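Local structure of antibiotic biosynthesis monooxygenase (Shewanella loihica, 2RIL) at residues A4-I9 and L93-R98; P11-A16 and A52-I57; R30-Q35 and Q73-A78; P37-T42 and A60-E65. The protein is a putative monooxygenase of the antibiotic biosynthesis monooxygenase family. One frame throughout, in Å; residues are numbered along the deposited sequence. Where two conformers were deposited one is given.

Interaction 1: A4-I9 and L93-R98; sequences APVTLI and LYRVIR
Within the two segments the backbone bonds come from Thr7 and Tyr94, an antiparallel hydrogen-bonded pair; Leu8 and Leu93 follow as a non-hydrogen-bonded pair. Thr7 N donates to Tyr94 O at 2.9 Å, and Tyr94 N answers to Thr7 O at 2.8 Å; each donor lies in the plane of the carbonyl it meets, but the second bond is bent to 136° at the hydrogen. The short strand axes run at 126°, and beyond them a side chain makes the link to the N-terminal loop. Arg95, extended from CG to NE, holds Pro5 O through NE at 2.9 Å and Ala4 O through NH2 at 3.2 Å. The two oxygens sit at the guanidinium edge, whereas the nitrogens approach from above the carbonyl planes. Val6 CG1 covers one guanidinium face.

Apolar contacts flank the pairing. Ile9 CD1 stands over the Tyr94 ring, 4.1 Å from its centroid, in a CH-pi contact. On the side of the sheet facing helix 65-79, the two branches of Leu93 divide the work: CD2 packs on Leu8 CB and CD1 on Val6 CG2.

The Tyr94 hydroxyl bonds to Tyr54 O of the second subunit, a strand of which continues the ferredoxin-like sheet from edge strand 92-98, as in dimeric alpha-beta barrel proteins. The cationic Arg95 guanidinium satisfies two backbone carbonyls of the N-terminal loop; Glu65 adds only a long, weak ion pair.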
loop_
_atom_site.group_PDB
_atom_site.type_symbol
_atom_site.label_atom_id
_atom_site.label_comp_id
_atom_site.label_asym_id
_atom_site.label_seq_id
_atom_site.Cartn_x
_atom_site.Cartn_y
_atom_site.Cartn_z
ATOM N N ALA A 4 18.728 5.471 -2.248
ATOM C CA ALA A 4 18.068 5.638 -0.968
ATOM C C ALA A 4 17.047 4.517 -0.843
ATOM O O ALA A 4 16.637 3.979 -1.860
ATOM C CB ALA A 4 17.374 6.999 -0.890
ATOM N N PRO A 5 16.670 4.147 0.385
ATOM C CA PRO A 5 15.657 3.114 0.589
ATOM C C PRO A 5 14.392 3.434 -0.176
ATOM O O PRO A 5 14.013 4.614 -0.342
ATOM C CB PRO A 5 15.437 3.119 2.108
ATOM C CG PRO A 5 16.755 3.571 2.656
ATOM C CD PRO A 5 17.187 4.634 1.678
ATOM N N VAL A 6 13.783 2.384 -0.716
ATOM C CA VAL A 6 12.541 2.489 -1.482
ATOM C C VAL A 6 11.530 1.496 -0.943
ATOM O O VAL A 6 11.880 0.520 -0.263
ATOM C CB VAL A 6 12.711 2.231 -3.018
ATOM C CG1 VAL A 6 13.607 3.296 -3.650
ATOM C CG2 VAL A 6 13.259 0.834 -3.316
ATOM N N THR A 7 10.269 1.740 -1.270
ATOM C CA THR A 7 9.184 0.874 -0.870
ATOM C C THR A 7 8.542 0.291 -2.098
ATOM O O THR A 7 8.127 1.035 -2.984
ATOM C CB THR A 7 8.136 1.646 -0.081
ATOM O OG1 THR A 7 8.770 2.219 1.073
ATOM C CG2 THR A 7 6.982 0.734 0.356
ATOM N N LEU A 8 8.433 -1.037 -2.165
ATOM C CA LEU A 8 7.616 -1.683 -3.185
ATOM C C LEU A 8 6.208 -1.749 -2.613
ATOM O O LEU A 8 6.034 -2.259 -1.520
ATOM C CB LEU A 8 8.144 -3.102 -3.438
ATOM C CG LEU A 8 7.235 -4.061 -4.216
ATOM C CD1 LEU A 8 7.141 -3.658 -5.669
ATOM C CD2 LEU A 8 7.599 -5.512 -4.062
ATOM N N ILE A 9 5.204 -1.281 -3.371
ATOM C CA ILE A 9 3.819 -1.560 -3.025
ATOM C C ILE A 9 3.247 -2.350 -4.192
ATOM O O ILE A 9 3.352 -1.925 -5.354
ATOM C CB ILE A 9 2.999 -0.306 -2.722
ATOM C CG1 ILE A 9 3.653 0.521 -1.611
ATOM C CG2 ILE A 9 1.603 -0.728 -2.331
ATOM C CD1 ILE A 9 2.973 1.878 -1.315
ATOM N N LEU A 93 7.498 1.018 -7.341
ATOM C CA LEU A 93 8.347 1.546 -6.261
ATOM C C LEU A 93 7.911 2.948 -5.893
ATOM O O LEU A 93 7.500 3.735 -6.743
ATOM C CB LEU A 93 9.822 1.598 -6.666
ATOM C CG LEU A 93 10.512 0.265 -6.882
ATOM C CD1 LEU A 93 12.030 0.522 -7.155
ATOM C CD2 LEU A 93 10.277 -0.719 -5.734
ATOM N N TYR A 94 8.087 3.266 -4.607
ATOM C CA TYR A 94 7.622 4.498 -3.964
ATOM C C TYR A 94 8.631 5.011 -2.975
ATOM O O TYR A 94 9.467 4.243 -2.468
ATOM C CB TYR A 94 6.309 4.206 -3.155
ATOM C CG TYR A 94 5.162 3.837 -4.046
ATOM C CD1 TYR A 94 4.984 2.543 -4.515
ATOM C CD2 TYR A 94 4.213 4.787 -4.411
ATOM C CE1 TYR A 94 3.965 2.232 -5.380
ATOM C CE2 TYR A 94 3.162 4.466 -5.256
ATOM C CZ TYR A 94 3.038 3.190 -5.751
ATOM O OH TYR A 94 2.062 2.839 -6.680
ATOM N N ARG A 95 8.494 6.294 -2.657
ATOM C CA ARG A 95 9.137 6.832 -1.453
ATOM C C ARG A 95 8.095 7.576 -0.651
ATOM O O ARG A 95 7.108 8.066 -1.203
ATOM C CB ARG A 95 10.334 7.713 -1.785
ATOM C CG ARG A 95 11.508 6.806 -2.193
ATOM C CD ARG A 95 12.873 7.386 -1.920
ATOM N NE ARG A 95 13.945 6.563 -2.493
ATOM C CZ ARG A 95 14.336 6.584 -3.759
ATOM N NH1 ARG A 95 13.765 7.409 -4.646
ATOM N NH2 ARG A 95 15.308 5.762 -4.145
ATOM N N VAL A 96 8.292 7.680 0.644
ATOM C CA VAL A 96 7.349 8.379 1.510
ATOM C C VAL A 96 7.601 9.878 1.382
ATOM O O VAL A 96 8.729 10.335 1.536
ATOM C CB VAL A 96 7.476 7.922 2.979
ATOM C CG1 VAL A 96 6.544 8.753 3.892
ATOM C CG2 VAL A 96 7.132 6.414 3.117
ATOM N N ILE A 97 6.537 10.632 1.088
ATOM C CA ILE A 97 6.624 12.068 0.890
ATOM C C ILE A 97 5.913 12.915 1.942
ATOM O O ILE A 97 6.222 14.108 2.036
ATOM C CB ILE A 97 6.150 12.499 -0.519
ATOM C CG1 ILE A 97 4.707 12.098 -0.804
ATOM C CG2 ILE A 97 7.139 11.978 -1.587
ATOM C CD1 ILE A 97 3.968 12.995 -1.894
ATOM N N ARG A 98 4.954 12.344 2.684
ATOM C CA ARG A 98 4.277 13.074 3.762
ATOM C C ARG A 98 3.941 12.100 4.845
ATOM O O ARG A 98 3.700 10.903 4.592
ATOM C CB ARG A 98 2.952 13.726 3.338
ATOM C CG ARG A 98 3.019 14.744 2.205
ATOM C CD ARG A 98 3.692 16.001 2.609
ATOM N NE ARG A 98 3.628 17.028 1.565
ATOM C CZ ARG A 98 4.392 17.066 0.491
ATOM N NH1 ARG A 98 5.316 16.124 0.279
ATOM N NH2 ARG A 98 4.257 18.081 -0.378
HETATM O O HOH W 1 1.210 -0.193 -7.241
#

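Interaction 2: P11-A16 and A52-I57; sequences PFKVPA and ATYQLI
Pro11 CB sits over the centre of the Tyr54 ring, 3.6 Å from the centroid and 11° off the normal, a close CH-pi contact. The methyl CG2 of Thr53 covers the opposite face, so the phenol ring is sandwiched between two aliphatic groups. Beside it Ile57 CG1 rests on Pro11 CA at 3.9 Å. The other side of the sheet carries a second apolar group: Phe12 CD2 meets Leu56 CB, and Val14 CG2 reaches Leu56 CD1 at 4.0 Å.

Between the two layers runs the backbone bond from Phe12 N to Leu56 O, 2.8 Å long and aimed nearly along the C=O axis. Phe12 O meets Tyr54 CA at 3.3 Å in a CA-H...O contact, and from there the strands part and water takes over. One water accepts from both Val14 N and Gln55 N and donates to Thr53 O, bridging the backbones with three bonds. Two more waters accept from Gln55 NE2; one donates to Val14 O at 2.5 Å, the other to Pro15 O.

Val14 and Leu56 are covered by Ala22 of helix 19-33, and Leu56 also touches Leu44 of the adjacent strand. The Leu56 layer lies mainly against that helix, though Leu56 also touches Ile97 of the second subunit. The Tyr54 layer lies at the dimer interface, where the Tyr54 hydroxyl bonds to the same hydroxyl of the second subunit and Ile57 packs on Tyr94 of that subunit.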
loop_
_atom_site.group_PDB
_atom_site.type_symbol
_atom_site.label_atom_id
_atom_site.label_comp_id
_atom_site.label_asym_id
_atom_site.label_seq_id
_atom_site.Cartn_x
_atom_site.Cartn_y
_atom_site.Cartn_z
ATOM N N PRO A 11 -0.240 -4.224 -5.048
ATOM C CA PRO A 11 -1.621 -4.622 -4.797
ATOM C C PRO A 11 -2.010 -5.773 -5.699
ATOM O O PRO A 11 -1.740 -5.717 -6.903
ATOM C CB PRO A 11 -2.423 -3.366 -5.163
ATOM C CG PRO A 11 -1.634 -2.718 -6.214
ATOM C CD PRO A 11 -0.170 -3.078 -5.958
ATOM N N PHE A 12 -2.622 -6.799 -5.109
ATOM C CA PHE A 12 -3.038 -7.993 -5.843
ATOM C C PHE A 12 -4.560 -8.139 -5.974
ATOM O O PHE A 12 -5.274 -8.045 -5.002
ATOM C CB PHE A 12 -2.548 -9.241 -5.115
ATOM C CG PHE A 12 -1.044 -9.406 -5.106
ATOM C CD1 PHE A 12 -0.400 -9.950 -6.158
ATOM C CD2 PHE A 12 -0.285 -9.026 -4.017
ATOM C CE1 PHE A 12 0.969 -10.112 -6.163
ATOM C CE2 PHE A 12 1.069 -9.184 -4.024
ATOM C CZ PHE A 12 1.699 -9.722 -5.109
ATOM N N LYS A 13 -5.017 -8.464 -7.181
ATOM C CA LYS A 13 -6.392 -8.896 -7.391
ATOM C C LYS A 13 -6.402 -10.401 -7.225
ATOM O O LYS A 13 -5.774 -11.110 -8.001
ATOM C CB LYS A 13 -6.901 -8.490 -8.759
ATOM C CG LYS A 13 -6.966 -6.988 -8.902
ATOM C CD LYS A 13 -7.642 -6.555 -10.202
ATOM C CE LYS A 13 -7.684 -5.078 -10.310
ATOM N NZ LYS A 13 -8.539 -4.619 -11.469
ATOM N N VAL A 14 -7.081 -10.847 -6.173
ATOM C CA VAL A 14 -7.159 -12.260 -5.792
ATOM C C VAL A 14 -8.482 -12.848 -6.282
ATOM O O VAL A 14 -9.546 -12.293 -6.012
ATOM C CB VAL A 14 -7.077 -12.385 -4.257
ATOM C CG1 VAL A 14 -7.202 -13.881 -3.814
ATOM C CG2 VAL A 14 -5.773 -11.765 -3.755
ATOM N N PRO A 15 -8.412 -13.925 -7.073
ATOM C CA PRO A 15 -9.647 -14.601 -7.504
ATOM C C PRO A 15 -10.510 -15.053 -6.358
ATOM O O PRO A 15 -9.998 -15.453 -5.286
ATOM C CB PRO A 15 -9.126 -15.814 -8.272
ATOM C CG PRO A 15 -7.845 -15.381 -8.794
ATOM C CD PRO A 15 -7.232 -14.548 -7.678
ATOM N N ALA A 16 -11.821 -15.022 -6.581
ATOM C CA ALA A 16 -12.770 -15.450 -5.589
ATOM C C ALA A 16 -12.381 -16.825 -5.037
ATOM O O ALA A 16 -12.072 -17.779 -5.790
ATOM C CB ALA A 16 -14.180 -15.539 -6.187
ATOM N N ALA A 52 -12.946 -6.318 -1.045
ATOM C CA ALA A 52 -12.026 -5.257 -1.445
ATOM C C ALA A 52 -11.471 -5.544 -2.856
ATOM O O ALA A 52 -11.266 -6.692 -3.249
ATOM C CB ALA A 52 -10.900 -5.114 -0.401
ATOM N N THR A 53 -11.154 -4.483 -3.604
ATOM C CA THR A 53 -10.514 -4.668 -4.895
ATOM C C THR A 53 -9.237 -5.505 -4.747
ATOM O O THR A 53 -8.986 -6.418 -5.532
ATOM C CB THR A 53 -10.151 -3.336 -5.528
ATOM O OG1 THR A 53 -11.339 -2.541 -5.645
ATOM C CG2 THR A 53 -9.501 -3.531 -6.891
ATOM N N TYR A 54 -8.426 -5.149 -3.745
ATOM C CA TYR A 54 -7.145 -5.799 -3.538
ATOM C C TYR A 54 -7.191 -6.535 -2.195
ATOM O O TYR A 54 -6.995 -5.917 -1.139
ATOM C CB TYR A 54 -6.046 -4.724 -3.557
ATOM C CG TYR A 54 -5.959 -4.006 -4.870
ATOM C CD1 TYR A 54 -5.639 -4.681 -6.024
ATOM C CD2 TYR A 54 -6.186 -2.623 -4.956
ATOM C CE1 TYR A 54 -5.528 -4.018 -7.247
ATOM C CE2 TYR A 54 -6.058 -1.965 -6.153
ATOM C CZ TYR A 54 -5.766 -2.665 -7.302
ATOM O OH TYR A 54 -5.667 -1.989 -8.507
ATOM N N GLN A 55 -7.463 -7.843 -2.206
ATOM C CA GLN A 55 -7.541 -8.577 -0.948
ATOM C C GLN A 55 -6.152 -8.766 -0.319
ATOM O O GLN A 55 -6.072 -9.026 0.874
ATOM C CB GLN A 55 -8.214 -9.941 -1.100
ATOM C CG GLN A 55 -9.722 -9.943 -1.252
ATOM C CD GLN A 55 -10.260 -11.347 -1.125
ATOM O OE1 GLN A 55 -10.265 -11.916 -0.039
ATOM N NE2 GLN A 55 -10.722 -11.906 -2.237
ATOM N N LEU A 56 -5.087 -8.642 -1.124
ATOM C CA LEU A 56 -3.701 -8.637 -0.650
ATOM C C LEU A 56 -2.978 -7.445 -1.210
ATOM O O LEU A 56 -3.121 -7.138 -2.378
ATOM C CB LEU A 56 -2.918 -9.881 -1.059
ATOM C CG LEU A 56 -3.429 -11.199 -0.482
ATOM C CD1 LEU A 56 -2.736 -12.382 -1.221
ATOM C CD2 LEU A 56 -3.228 -11.277 1.032
ATOM N N ILE A 57 -2.205 -6.764 -0.358
ATOM C CA ILE A 57 -1.275 -5.728 -0.797
ATOM C C ILE A 57 0.017 -5.902 -0.057
ATOM O O ILE A 57 0.025 -5.878 1.183
ATOM C CB ILE A 57 -1.773 -4.266 -0.550
ATOM C CG1 ILE A 57 -3.130 -4.025 -1.227
ATOM C CG2 ILE A 57 -0.719 -3.274 -1.026
ATOM C CD1 ILE A 57 -3.659 -2.596 -1.133
HETATM O O HOH W 2 -8.679 -9.007 -4.593
HETATM O O HOH W 3 -10.944 -10.683 -4.718
HETATM O O HOH W 4 -10.876 -14.349 -2.469
#

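Interaction 3: R30-Q35 and Q73-A78; sequences RDFMAQ and QKMRQA
The last turn of helix 19-33 approaches helix 65-79 with Phe32 CA 7.3 Å from Met75 CA, and no hydrogen bond joins the two segments. Phe32 carries most of the contact. With CG anti to the backbone N (chi1 178°), its ring projects straight at the second helix, and its outer end rests on the helix surface formed by Lys74, Met75 and Ala78. CE1 presses on Ala78 CB at 3.4 Å, CE2 meets Met75 CA at 3.5 Å, and CZ abuts the backbone of Lys74. Lys74 CB lies near the ring plane at the edge; beyond it the lysine chain leads away. On the flank of the ring, Phe32 CD2 packs on Met75 CG at 3.8 Å, the two side chains crossing obliquely.

The two helices are those of a ferredoxin-like alpha-beta sandwich, as in the dimeric alpha-beta barrel proteins, and they pack side by side over one face of the antiparallel sheet. Nearer that sheet, the selenomethionines Met33 and Met75 meet at about a right angle, SE to SE at 3.9 Å. Met33 is bent at chi2 (-54°) and brings its selenium beside the Phe32 ring edge; Met75 runs extended to SE and folds beyond it. Met33 also touches Phe68 and Ala71 of helix 65-79.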
loop_
_atom_site.group_PDB
_atom_site.type_symbol
_atom_site.label_atom_id
_atom_site.label_comp_id
_atom_site.label_asym_id
_atom_site.label_seq_id
_atom_site.Cartn_x
_atom_site.Cartn_y
_atom_site.Cartn_z
ATOM N N ARG A 30 8.441 -14.401 -1.853
ATOM C CA ARG A 30 9.111 -13.754 -0.747
ATOM C C ARG A 30 10.372 -14.505 -0.310
ATOM O O ARG A 30 11.388 -13.893 0.002
ATOM C CB ARG A 30 8.131 -13.595 0.408
ATOM C CG ARG A 30 8.755 -12.949 1.609
ATOM C CD ARG A 30 9.191 -13.954 2.645
ATOM N NE ARG A 30 8.146 -14.085 3.660
ATOM C CZ ARG A 30 7.390 -15.159 3.879
ATOM N NH1 ARG A 30 7.517 -16.288 3.178
ATOM N NH2 ARG A 30 6.493 -15.109 4.844
ATOM N N ASP A 31 10.286 -15.833 -0.265
ATOM C CA ASP A 31 11.449 -16.620 0.087
ATOM C C ASP A 31 12.611 -16.410 -0.900
ATOM O O ASP A 31 13.758 -16.356 -0.473
ATOM C CB ASP A 31 11.095 -18.103 0.219
ATOM C CG ASP A 31 10.151 -18.389 1.375
ATOM O OD1 ASP A 31 9.952 -17.522 2.248
ATOM O OD2 ASP A 31 9.587 -19.510 1.416
ATOM N N PHE A 32 12.323 -16.245 -2.178
ATOM C CA PHE A 32 13.380 -15.915 -3.138
ATOM C C PHE A 32 13.898 -14.501 -2.911
ATOM O O PHE A 32 15.072 -14.258 -2.789
ATOM C CB PHE A 32 12.864 -16.019 -4.580
ATOM C CG PHE A 32 13.885 -15.647 -5.589
ATOM C CD1 PHE A 32 14.807 -16.594 -6.054
ATOM C CD2 PHE A 32 13.990 -14.341 -6.058
ATOM C CE1 PHE A 32 15.783 -16.226 -6.957
ATOM C CE2 PHE A 32 14.930 -13.999 -6.992
ATOM C CZ PHE A 32 15.830 -14.944 -7.441
HETATM N N MSE A 33 12.996 -13.538 -2.807
HETATM C CA MSE A 33 13.423 -12.134 -2.699
HETATM C C MSE A 33 14.188 -11.852 -1.413
HETATM O O MSE A 33 15.126 -11.040 -1.389
HETATM C CB MSE A 33 12.188 -11.234 -2.775
HETATM C CG MSE A 33 11.547 -11.169 -4.159
HETATM SE SE MSE A 33 12.784 -10.655 -5.578
HETATM C CE MSE A 33 12.052 -8.879 -6.009
ATOM N N ALA A 34 13.837 -12.571 -0.359
ATOM C CA ALA A 34 14.424 -12.333 0.939
ATOM C C ALA A 34 15.889 -12.708 0.985
ATOM O O ALA A 34 16.615 -12.263 1.893
ATOM C CB ALA A 34 13.605 -13.069 2.047
ATOM N N GLN A 35 16.325 -13.502 0.011
ATOM C CA GLN A 35 17.724 -13.878 -0.167
ATOM C C GLN A 35 18.569 -12.945 -0.997
ATOM O O GLN A 35 19.793 -13.156 -1.159
ATOM C CB GLN A 35 17.785 -15.282 -0.798
ATOM C CG GLN A 35 17.184 -16.312 0.134
ATOM C CD GLN A 35 18.060 -16.474 1.376
ATOM O OE1 GLN A 35 19.284 -16.681 1.270
ATOM N NE2 GLN A 35 17.454 -16.328 2.553
ATOM N N GLN A 73 14.840 -8.845 -11.747
ATOM C CA GLN A 73 15.385 -9.486 -12.955
ATOM C C GLN A 73 15.755 -10.937 -12.649
ATOM O O GLN A 73 15.401 -11.867 -13.393
ATOM C CB GLN A 73 16.607 -8.717 -13.459
ATOM C CG GLN A 73 17.223 -9.369 -14.738
ATOM C CD GLN A 73 18.532 -8.771 -15.297
ATOM O OE1 GLN A 73 18.733 -7.559 -15.282
ATOM N NE2 GLN A 73 19.378 -9.645 -15.920
ATOM N N LYS A 74 16.420 -11.151 -11.515
ATOM C CA LYS A 74 16.730 -12.535 -11.102
ATOM C C LYS A 74 15.500 -13.407 -10.870
ATOM O O LYS A 74 15.494 -14.598 -11.223
ATOM C CB LYS A 74 17.659 -12.581 -9.892
ATOM C CG LYS A 74 19.035 -11.988 -10.114
ATOM C CD LYS A 74 19.898 -12.266 -8.893
ATOM C CE LYS A 74 21.302 -11.673 -9.029
ATOM N NZ LYS A 74 21.489 -10.338 -8.364
HETATM N N MSE A 75 14.444 -12.799 -10.319
HETATM C CA MSE A 75 13.182 -13.483 -10.033
HETATM C C MSE A 75 12.521 -14.024 -11.302
HETATM O O MSE A 75 11.923 -15.119 -11.267
HETATM C CB MSE A 75 12.208 -12.543 -9.271
HETATM C CG MSE A 75 11.178 -13.267 -8.396
HETATM SE SE MSE A 75 9.764 -12.091 -7.637
HETATM C CE MSE A 75 8.826 -11.947 -9.303
ATOM N N ARG A 76 12.639 -13.282 -12.409
ATOM C CA ARG A 76 12.107 -13.696 -13.719
ATOM C C ARG A 76 12.796 -14.930 -14.231
ATOM O O ARG A 76 12.161 -15.823 -14.823
ATOM C CB ARG A 76 12.218 -12.612 -14.776
ATOM C CG ARG A 76 11.174 -11.559 -14.610
ATOM C CD ARG A 76 11.065 -10.734 -15.837
ATOM N NE ARG A 76 12.176 -9.817 -15.930
ATOM C CZ ARG A 76 12.241 -8.659 -15.298
ATOM N NH1 ARG A 76 11.275 -8.275 -14.464
ATOM N NH2 ARG A 76 13.301 -7.894 -15.462
ATOM N N GLN A 77 14.096 -15.009 -13.982
ATOM C CA GLN A 77 14.842 -16.210 -14.364
ATOM C C GLN A 77 14.510 -17.424 -13.466
ATOM O O GLN A 77 14.304 -18.537 -13.972
ATOM C CB GLN A 77 16.321 -15.919 -14.324
ATOM C CG GLN A 77 17.155 -17.104 -14.859
ATOM C CD GLN A 77 18.670 -16.868 -14.861
ATOM O OE1 GLN A 77 19.157 -15.858 -14.359
ATOM N NE2 GLN A 77 19.412 -17.801 -15.472
ATOM N N ALA A 78 14.504 -17.233 -12.155
ATOM C CA ALA A 78 14.316 -18.320 -11.177
ATOM C C ALA A 78 12.879 -18.859 -11.045
ATOM O O ALA A 78 12.681 -20.090 -10.918
ATOM C CB ALA A 78 14.766 -17.839 -9.828
#

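Interaction 4: P37-T42 and A60-E65; sequences PGYLST and AIWQSE. With ACT (acetate ion), chain C.
A classic beta bulge interrupts the hairpin of strands 39-47 and 56-62 where Leu40 and Ser41 together face Ile61. Ile61 O takes a bond from Leu40 N at 2.9 Å and a weak one from Ser41 N at 3.3 Å, while Ile61 N donates to Ser41 O at 2.8 Å. Toward the start of strand 39-47, Gln63 N bonds to Gly38 O at 2.8 Å. Gly38, at a phi of 93°, takes a backbone conformation in which a side chain would be jammed against the preceding carbonyl.

On the helix-covered face, Tyr39 and Trp62 form an edge-to-face pair with planes at 87°. Tyr39 CD1 points onto the indole over CZ2, 3.6 Å away, and Pro37 O lies in plane at the indole edge. On the other face Ser41 OG donates to O of the acetate in a very short bond of 2.4 Å; the acetate probably comes from the crystallisation liquor.

Two N-H groups converging on Ile61 O should stabilise its partial negative charge.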
loop_
_atom_site.group_PDB
_atom_site.type_symbol
_atom_site.label_atom_id
_atom_site.label_comp_id
_atom_site.label_asym_id
_atom_site.label_seq_id
_atom_site.Cartn_x
_atom_site.Cartn_y
_atom_site.Cartn_z
ATOM N N PRO A 37 20.393 -9.415 -2.276
ATOM C CA PRO A 37 21.008 -8.248 -1.686
ATOM C C PRO A 37 20.065 -7.032 -1.630
ATOM O O PRO A 37 19.364 -6.744 -2.576
ATOM C CB PRO A 37 22.202 -7.977 -2.619
ATOM C CG PRO A 37 22.551 -9.286 -3.145
ATOM C CD PRO A 37 21.221 -9.949 -3.368
ATOM N N GLY A 38 20.050 -6.360 -0.508
ATOM C CA GLY A 38 19.288 -5.131 -0.376
ATOM C C GLY A 38 17.875 -5.332 0.164
ATOM O O GLY A 38 17.199 -4.359 0.465
ATOM N N TYR A 39 17.407 -6.569 0.301
ATOM C CA TYR A 39 16.092 -6.812 0.854
ATOM C C TYR A 39 16.087 -6.469 2.321
ATOM O O TYR A 39 16.941 -6.974 3.051
ATOM C CB TYR A 39 15.728 -8.264 0.733
ATOM C CG TYR A 39 14.379 -8.630 1.301
ATOM C CD1 TYR A 39 13.260 -8.544 0.507
ATOM C CD2 TYR A 39 14.252 -9.100 2.598
ATOM C CE1 TYR A 39 12.034 -8.929 0.970
ATOM C CE2 TYR A 39 13.001 -9.458 3.102
ATOM C CZ TYR A 39 11.908 -9.386 2.242
ATOM O OH TYR A 39 10.645 -9.795 2.632
ATOM N N LEU A 40 15.165 -5.618 2.773
ATOM C CA LEU A 40 15.118 -5.229 4.168
ATOM C C LEU A 40 13.977 -5.825 4.953
ATOM O O LEU A 40 14.237 -6.429 6.003
ATOM C CB LEU A 40 15.188 -3.700 4.412
ATOM C CG LEU A 40 16.460 -3.046 3.878
ATOM C CD1 LEU A 40 16.368 -1.489 3.860
ATOM C CD2 LEU A 40 17.687 -3.554 4.645
ATOM N N SER A 41 12.742 -5.691 4.470
ATOM C CA SER A 41 11.606 -6.175 5.203
ATOM C C SER A 41 10.377 -6.191 4.310
ATOM O O SER A 41 10.374 -5.582 3.221
ATOM C CB SER A 41 11.385 -5.323 6.445
ATOM O OG SER A 41 11.035 -4.023 6.086
ATOM N N THR A 42 9.318 -6.871 4.776
ATOM C CA THR A 42 8.061 -6.829 4.072
ATOM C C THR A 42 6.884 -6.995 5.013
ATOM O O THR A 42 7.031 -7.545 6.114
ATOM C CB THR A 42 8.016 -7.909 2.979
ATOM O OG1 THR A 42 7.083 -7.531 1.968
ATOM C CG2 THR A 42 7.669 -9.264 3.559
ATOM N N ALA A 60 6.945 -3.733 0.809
ATOM C CA ALA A 60 8.309 -4.206 1.118
ATOM C C ALA A 60 9.289 -3.057 1.056
ATOM O O ALA A 60 9.102 -2.130 0.274
ATOM C CB ALA A 60 8.740 -5.249 0.115
ATOM N N ILE A 61 10.338 -3.138 1.857
ATOM C CA ILE A 61 11.358 -2.118 1.904
ATOM C C ILE A 61 12.663 -2.710 1.372
ATOM O O ILE A 61 13.072 -3.826 1.758
ATOM C CB ILE A 61 11.605 -1.593 3.314
ATOM C CG1 ILE A 61 10.281 -1.373 4.038
ATOM C CG2 ILE A 61 12.453 -0.296 3.236
ATOM C CD1 ILE A 61 9.576 -0.187 3.561
ATOM N N TRP A 62 13.279 -1.971 0.463
ATOM C CA TRP A 62 14.542 -2.340 -0.159
ATOM C C TRP A 62 15.573 -1.229 0.090
ATOM O O TRP A 62 15.230 -0.052 0.139
ATOM C CB TRP A 62 14.351 -2.546 -1.664
ATOM C CG TRP A 62 13.619 -3.785 -1.986
ATOM C CD1 TRP A 62 12.260 -4.001 -1.937
ATOM C CD2 TRP A 62 14.209 -5.041 -2.302
ATOM N NE1 TRP A 62 11.975 -5.287 -2.231
ATOM C CE2 TRP A 62 13.155 -5.950 -2.496
ATOM C CE3 TRP A 62 15.532 -5.466 -2.513
ATOM C CZ2 TRP A 62 13.382 -7.257 -2.868
ATOM C CZ3 TRP A 62 15.736 -6.759 -2.876
ATOM C CH2 TRP A 62 14.674 -7.636 -3.051
ATOM N N GLN A 63 16.836 -1.611 0.155
ATOM C CA GLN A 63 17.882 -0.630 0.410
ATOM C C GLN A 63 18.057 0.413 -0.702
ATOM O O GLN A 63 18.480 1.543 -0.457
ATOM C CB GLN A 63 19.189 -1.381 0.589
ATOM C CG GLN A 63 20.330 -0.486 1.041
ATOM C CD GLN A 63 20.169 -0.100 2.530
ATOM O OE1 GLN A 63 20.081 -0.994 3.409
ATOM N NE2 GLN A 63 20.088 1.211 2.819
ATOM N N SER A 64 17.740 0.031 -1.947
ATOM C CA SER A 64 17.843 0.920 -3.094
ATOM C C SER A 64 17.024 0.425 -4.227
ATOM O O SER A 64 16.687 -0.772 -4.287
ATOM C CB SER A 64 19.312 0.990 -3.567
ATOM O OG SER A 64 19.778 -0.247 -4.045
ATOM N N GLU A 65 16.753 1.339 -5.157
ATOM C CA GLU A 65 16.118 0.977 -6.419
ATOM C C GLU A 65 16.961 -0.081 -7.144
ATOM O O GLU A 65 16.404 -1.060 -7.676
ATOM C CB GLU A 65 15.983 2.196 -7.349
ATOM C CG GLU A 65 14.914 3.165 -7.005
ATOM C CD GLU A 65 14.861 4.341 -7.968
ATOM O OE1 GLU A 65 14.729 4.104 -9.168
ATOM O OE2 GLU A 65 14.948 5.483 -7.512
HETATM C C ACT C . 13.361 -2.159 7.812
HETATM O O ACT C . 12.199 -2.344 7.429
HETATM O OXT ACT C . 13.666 -0.958 7.831
HETATM C CH3 ACT C . 14.292 -3.270 8.210
#

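In the fold
From the N terminus, strand 6-12 enters interaction 1 first, pairing with the last strand, 92-98, and so closing nearly the whole chain into one loop that holds the other three contacts. The same strand goes on to interaction 2, where its end meets the start of strand 56-62. After helix 19-33, interaction 3 joins that helix to helix 65-79, and interaction 4 closes the hairpin within this loop. Interaction 2 crosses both 3 and 4 along the chain. Interactions 1, 2 and 4 tie up the four-stranded sheet, with Ala60 and Trp62 bonded to Leu8 and Val6, while Met33 against Trp62 connects the helix pair to it.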